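Local coordinates for response regulator (Caulobacter vibrioides, PDB 3N0R), which probably acts as a phosphorylation-controlled anti-anti-sigma regulator of the stress response, joining a sigma-factor-like helical domain to a two-component receiver domain, at residues A[78-82]-A[83-87]. The protein carries 1 engineered substitution. Sequence-based numbering, arbitrary orientation.
Sequences RVFHA and IWLSS
The carbonyl oxygen of His-81 is gripped by two donors that arrive from opposite faces of its plane. Ser-86 OG donates to His-81 O at 2.8 Å, from well above that plane, while Leu-85 N to His-81 O (2.9 Å) is the i+4 helical bond. With chi1 of -67°, Ser-86 OG stands beside its own backbone N and is turned back onto the last helical turn. A water accepts from Ser-86 N and can donate to Ala-82 O, tying the outgoing chain to the last turn. Helix 72-84, which carries part of the Sigma2 domain of PhyR, ends here: helical phi/psi is lost at Leu-85. Its CD1 sits over the centre of the His-81 imidazole in a CH-pi contact, 3.6 Å from the ring centroid and 12° off the normal. A second water, in the plane of that ring, links His-81 ND1 to Leu-85 O, and Tyr-37 holds NE2, so both nitrogens are engaged, which should restrain the ring's rotation. Leu-85 CD1 also meets the Phe-80 ring at its edge, 4.0 Å from Phe-80 CE1. Trp-84 CD1 lies over the centre of one face of Phe-80, 3.8 Å from Phe-80 CE2, with the phenyl and pyrrole planes inclined at 47°; the indole N-H is bound by Tyr-51 O. Val-79 CG1 runs alongside Ile-83 CD1 at 3.9 Å. Helices 31-42 and 45-60 pack on Phe-80, and helix 115-125 on His-81 and Leu-85.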
ATOM      1  N   ARG A  78      -8.638   8.432  11.018  1.00 14.91           N
ATOM      2  CA  ARG A  78      -8.830   9.863  11.199  1.00 15.70           C
ATOM      3  C   ARG A  78      -7.728  10.465  12.079  1.00 15.33           C
ATOM      4  O   ARG A  78      -7.181  11.521  11.768  1.00 15.90           O
ATOM      5  CB  ARG A  78     -10.217  10.129  11.780  1.00 17.79           C
ATOM      6  CG  ARG A  78     -10.526  11.584  12.020  1.00 21.84           C
ATOM      7  CD  ARG A  78     -11.966  11.752  12.501  1.00 28.75           C
ATOM      8  NE  ARG A  78     -12.305  13.153  12.723  1.00 34.14           N
ATOM      9  CZ  ARG A  78     -13.449  13.577  13.248  1.00 38.43           C
ATOM     10  NH1 ARG A  78     -14.381  12.704  13.611  1.00 39.55           N
ATOM     11  NH2 ARG A  78     -13.665  14.875  13.407  1.00 39.73           N
ATOM     12  N   VAL A  79      -7.399   9.792  13.178  1.00 14.90           N
ATOM     13  CA  VAL A  79      -6.314  10.239  14.048  1.00 15.11           C
ATOM     14  C   VAL A  79      -4.983  10.271  13.288  1.00 14.11           C
ATOM     15  O   VAL A  79      -4.225  11.237  13.381  1.00 14.34           O
ATOM     16  CB  VAL A  79      -6.229   9.356  15.311  1.00 15.70           C
ATOM     17  CG1 VAL A  79      -4.883   9.514  15.998  1.00 16.43           C
ATOM     18  CG2 VAL A  79      -7.385   9.706  16.254  1.00 17.74           C
ATOM     19  N   PHE A  80      -4.704   9.212  12.529  1.00 14.16           N
ATOM     20  CA  PHE A  80      -3.486   9.160  11.726  1.00 13.93           C
ATOM     21  C   PHE A  80      -3.405  10.370  10.787  1.00 13.15           C
ATOM     22  O   PHE A  80      -2.363  11.007  10.661  1.00 13.96           O
ATOM     23  CB  PHE A  80      -3.472   7.860  10.923  1.00 14.04           C
ATOM     24  CG  PHE A  80      -2.229   7.664  10.099  1.00 13.61           C
ATOM     25  CD1 PHE A  80      -2.135   8.212   8.824  1.00 14.81           C
ATOM     26  CD2 PHE A  80      -1.147   6.946  10.595  1.00 14.55           C
ATOM     27  CE1 PHE A  80      -0.998   8.035   8.059  1.00 15.04           C
ATOM     28  CE2 PHE A  80      -0.005   6.753   9.828  1.00 14.79           C
ATOM     29  CZ  PHE A  80       0.081   7.308   8.571  1.00 15.00           C
ATOM     30  N   HIS A  81      -4.526  10.702  10.150  1.00 12.95           N
ATOM     31  CA  HIS A  81      -4.573  11.849   9.250  1.00 13.94           C
ATOM     32  C   HIS A  81      -4.410  13.189   9.961  1.00 14.20           C
ATOM     33  O   HIS A  81      -3.793  14.107   9.425  1.00 14.89           O
ATOM     34  CB  HIS A  81      -5.861  11.816   8.435  1.00 14.33           C
ATOM     35  CG  HIS A  81      -5.766  10.955   7.221  1.00 14.98           C
ATOM     36  ND1 HIS A  81      -5.850  11.484   5.953  1.00 18.19           N
ATOM     37  CD2 HIS A  81      -5.555   9.624   7.066  1.00 15.81           C
ATOM     38  CE1 HIS A  81      -5.702  10.520   5.063  1.00 18.59           C
ATOM     39  NE2 HIS A  81      -5.503   9.383   5.705  1.00 16.70           N
ATOM     40  N   ALA A  82      -4.976  13.318  11.157  1.00 14.01           N
ATOM     41  CA  ALA A  82      -4.800  14.540  11.951  1.00 14.96           C
ATOM     42  C   ALA A  82      -3.324  14.766  12.287  1.00 14.23           C
ATOM     43  O   ALA A  82      -2.821  15.893  12.225  1.00 14.96           O
ATOM     44  CB  ALA A  82      -5.635  14.473  13.236  1.00 16.07           C
ATOM     45  N   ILE A  83      -2.632  13.690  12.654  1.00 13.48           N
ATOM     46  CA  ILE A  83      -1.230  13.793  13.029  1.00 13.90           C
ATOM     47  C   ILE A  83      -0.337  14.078  11.824  1.00 13.67           C
ATOM     48  O   ILE A  83       0.508  14.969  11.890  1.00 15.08           O
ATOM     49  CB  ILE A  83      -0.738  12.526  13.763  1.00 14.05           C
ATOM     50  CG1 ILE A  83      -1.482  12.366  15.094  1.00 15.52           C
ATOM     51  CG2 ILE A  83       0.761  12.584  13.992  1.00 14.71           C
ATOM     52  CD1 ILE A  83      -1.277  11.011  15.770  1.00 16.68           C
ATOM     53  N   TRP A  84      -0.538  13.341  10.728  1.00 13.20           N
ATOM     54  CA  TRP A  84       0.441  13.311   9.642  1.00 13.33           C
ATOM     55  C   TRP A  84       0.058  14.027   8.355  1.00 13.71           C
ATOM     56  O   TRP A  84       0.948  14.426   7.603  1.00 15.00           O
ATOM     57  CB  TRP A  84       0.829  11.858   9.308  1.00 13.62           C
ATOM     58  CG  TRP A  84       1.497  11.152  10.445  1.00 13.28           C
ATOM     59  CD1 TRP A  84       0.970  10.164  11.233  1.00 13.88           C
ATOM     60  CD2 TRP A  84       2.814  11.404  10.938  1.00 13.72           C
ATOM     61  NE1 TRP A  84       1.884   9.796  12.192  1.00 14.28           N
ATOM     62  CE2 TRP A  84       3.026  10.544  12.032  1.00 14.00           C
ATOM     63  CE3 TRP A  84       3.835  12.283  10.561  1.00 15.03           C
ATOM     64  CZ2 TRP A  84       4.225  10.533  12.750  1.00 15.28           C
ATOM     65  CZ3 TRP A  84       5.021  12.276  11.277  1.00 15.38           C
ATOM     66  CH2 TRP A  84       5.207  11.409  12.359  1.00 15.49           C
ATOM     67  N   LEU A  85      -1.240  14.175   8.093  1.00 13.20           N
ATOM     68  CA  LEU A  85      -1.689  14.502   6.739  1.00 14.71           C
ATOM     69  C   LEU A  85      -2.648  15.690   6.688  1.00 15.23           C
ATOM     70  O   LEU A  85      -3.437  15.824   5.747  1.00 18.34           O
ATOM     71  CB  LEU A  85      -2.336  13.272   6.086  1.00 14.90           C
ATOM     72  CG  LEU A  85      -1.399  12.086   5.869  1.00 15.55           C
ATOM     73  CD1 LEU A  85      -2.194  10.843   5.472  1.00 16.90           C
ATOM     74  CD2 LEU A  85      -0.345  12.422   4.812  1.00 16.97           C
ATOM     75  N   SER A  86      -2.566  16.581   7.664  1.00 14.82           N
ATOM     76  CA  SER A  86      -3.499  17.702   7.706  1.00 17.21           C
ATOM     77  C   SER A  86      -2.864  19.047   7.387  1.00 19.51           C
ATOM     78  O   SER A  86      -3.519  20.078   7.504  1.00 22.84           O
ATOM     79  CB  SER A  86      -4.219  17.728   9.055  1.00 19.95           C
ATOM     80  OG  SER A  86      -5.058  16.593   9.168  1.00 21.18           O
ATOM     81  N   SER A  87      -1.599  19.051   6.972  1.00 18.94           N
ATOM     82  CA  SER A  87      -0.951  20.310   6.630  1.00 21.73           C
ATOM     83  C   SER A  87      -1.731  21.042   5.546  1.00 26.36           C
ATOM     84  O   SER A  87      -2.130  20.442   4.547  1.00 29.14           O
ATOM     85  CB  SER A  87       0.495  20.077   6.198  1.00 21.59           C
ATOM     86  OG  SER A  87       1.248  19.620   7.301  1.00 21.51           O
TER
HETATM   87  O   HOH W   1      -5.648  14.345   4.752  1.00 20.86           O
HETATM   88  O   HOH W   2      -0.996  17.076   9.985  1.00 17.41           O